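Local structure of phosphoglycerate dehydrogenase (Lactobacillus plantarum, 3EVT) at the interface of chains A and B. The protein catalyses the NAD-dependent oxidation of 3-phosphoglycerate to 3-phosphohydroxypyruvate. Residues are numbered along the deposited sequence; one frame, centred on the assembly and turned at random. Chains: chain A/B, Phosphoglycerate dehydrogenase.

The interface of chains A and B. Residues chain A 96, 100, 290, 307; chain B 136-137, 159.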
ATOM      1  N   ASP A  96      -9.527   7.222   3.298  1.00 47.49           N
ATOM      2  CA  ASP A  96      -8.083   6.967   3.084  1.00 46.65           C
ATOM      3  C   ASP A  96      -7.269   6.746   4.359  1.00 44.72           C
ATOM      4  O   ASP A  96      -6.470   5.804   4.403  1.00 45.55           O
ATOM      5  CB  ASP A  96      -7.418   8.116   2.298  1.00 47.67           C
ATOM      6  CG  ASP A  96      -7.178   7.766   0.798  1.00 54.46           C
ATOM      7  OD1 ASP A  96      -8.157   7.326   0.104  1.00 60.13           O
ATOM      8  OD2 ASP A  96      -6.010   7.955   0.303  1.00 60.49           O
ATOM      9  N   GLU A 100      -5.412   3.217   5.554  1.00 39.54           N
ATOM     10  CA  GLU A 100      -3.988   3.155   5.950  1.00 39.82           C
ATOM     11  C   GLU A 100      -3.763   2.499   7.329  1.00 39.45           C
ATOM     12  O   GLU A 100      -2.842   1.706   7.504  1.00 39.50           O
ATOM     13  CB  GLU A 100      -3.358   4.559   5.927  1.00 40.06           C
ATOM     14  CG  GLU A 100      -3.149   5.104   4.481  1.00 39.87           C
ATOM     15  CD  GLU A 100      -2.165   6.260   4.468  1.00 42.03           C
ATOM     16  OE1 GLU A 100      -1.412   6.386   5.489  1.00 38.56           O
ATOM     17  OE2 GLU A 100      -2.125   7.004   3.442  1.00 43.81           O
ATOM     18  N   PRO A 290      -2.237  18.630   0.039  1.00 44.87           N
ATOM     19  CA  PRO A 290      -1.541  17.554  -0.708  1.00 43.33           C
ATOM     20  C   PRO A 290      -2.343  17.039  -1.914  1.00 42.31           C
ATOM     21  O   PRO A 290      -1.733  16.590  -2.904  1.00 41.42           O
ATOM     22  CB  PRO A 290      -1.420  16.436   0.322  1.00 42.53           C
ATOM     23  CG  PRO A 290      -1.418  17.123   1.654  1.00 44.89           C
ATOM     24  CD  PRO A 290      -2.353  18.315   1.479  1.00 44.37           C
ATOM     25  N   ARG A 307      -5.781  12.400  -8.638  1.00 48.82           N
ATOM     26  CA  ARG A 307      -6.611  12.143  -7.459  1.00 48.87           C
ATOM     27  C   ARG A 307      -7.965  12.849  -7.577  1.00 48.46           C
ATOM     28  O   ARG A 307      -8.024  14.036  -7.846  1.00 48.61           O
ATOM     29  CB  ARG A 307      -5.868  12.619  -6.204  1.00 48.13           C
ATOM     30  CG  ARG A 307      -6.696  12.645  -4.960  1.00 50.85           C
ATOM     31  CD  ARG A 307      -6.832  11.230  -4.340  1.00 52.52           C
ATOM     32  NE  ARG A 307      -7.711  11.223  -3.170  1.00 49.61           N
ATOM     33  CZ  ARG A 307      -7.298  11.354  -1.919  1.00 49.19           C
ATOM     34  NH1 ARG A 307      -5.991  11.477  -1.668  1.00 44.29           N
ATOM     35  NH2 ARG A 307      -8.186  11.361  -0.923  1.00 47.17           N
TER
ATOM     36  N   THR B 136      -0.215   9.085   2.396  1.00 44.29           N
ATOM     37  CA  THR B 136      -0.716   9.859   1.271  1.00 44.58           C
ATOM     38  C   THR B 136      -0.298  11.320   1.465  1.00 45.07           C
ATOM     39  O   THR B 136      -0.418  11.885   2.553  1.00 44.65           O
ATOM     40  CB  THR B 136      -2.218   9.711   1.059  1.00 44.54           C
ATOM     41  OG1 THR B 136      -2.598  10.368  -0.168  1.00 44.28           O
ATOM     42  CG2 THR B 136      -3.007  10.275   2.242  1.00 44.67           C
ATOM     43  N   GLY B 137       0.299  11.895   0.436  1.00 45.08           N
ATOM     44  CA  GLY B 137       0.659  13.296   0.544  1.00 46.52           C
ATOM     45  C   GLY B 137       2.072  13.559   1.047  1.00 46.78           C
ATOM     46  O   GLY B 137       2.489  14.690   1.014  1.00 48.04           O
ATOM     47  N   LEU B 159       0.103   4.555  -3.160  1.00 42.93           N
ATOM     48  CA  LEU B 159      -0.444   5.007  -1.873  1.00 41.66           C
ATOM     49  C   LEU B 159      -0.489   6.566  -1.725  1.00 41.02           C
ATOM     50  O   LEU B 159      -0.789   7.111  -0.665  1.00 39.86           O
ATOM     51  CB  LEU B 159       0.327   4.335  -0.738  1.00 41.40           C
ATOM     52  CG  LEU B 159      -0.026   2.854  -0.693  1.00 42.74           C
ATOM     53  CD1 LEU B 159       1.013   2.091   0.110  1.00 44.35           C
ATOM     54  CD2 LEU B 159      -1.470   2.688  -0.101  1.00 42.37           C
TER
HETATM   55  O   HOH W   1      -2.557   5.922   1.172  1.00 42.96           O
HETATM   56  O   HOH W   2      -4.132   8.604  -1.507  1.00 58.15           O
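A:Glu100 reaches from helix 93-110 to the main chain of B:Thr136, a small example of a pairing that is probably the dimer common among D-isomer specific 2-hydroxyacid dehydrogenases: this helix of one chain faces residues of the NAD-binding domain of the other. The patch belongs to a two-fold symmetric interface, so its twin recurs with the chains exchanged.

The direct polar link is a side-chain carboxylate oxygen accepting from a backbone amide. The amide N of B:Thr136 gives its hydrogen to the carboxylate OE2 of A:Glu100 at 3.0 Å, fairly straight at 160° and on the syn lone pair. With CG anti to its own carbonyl carbon (chi1 -72°) and the chain extended beyond it, the glutamate brings its tip across the threonine side chain at about a right angle. The same oxygen lies 3.6 Å from the methyl CG2 of B:Thr136.

Two waters extend the polar contact. Water 1 sits 2.6 Å from OE2 of A:Glu100 and also meets the carbonyl O of B:Leu159, so this carboxylate oxygen is gripped by both an amide and a solvent molecule. An alanine in place of A:Glu100 would probably leave the B:Thr136 amide without its acceptor and water 1 less firmly held. Water 2 joins OD2 of A:Asp96 to the hydroxyl OG1 of B:Thr136, 2.7 Å from the latter; OG1 stands anti to its backbone N (chi1 -173°), turned toward this bridge. The guanidinium NH1 of A:Arg307 approaches OG1 at 3.9 Å, beyond hydrogen-bond range; the guanidinium faces the A:Asp96 carboxylate, whose negative charge it may help stabilise.

The apolar contact pairs the ring CB of A:Pro290, in helix 284-302, with CA of B:Gly137 at 3.8 Å.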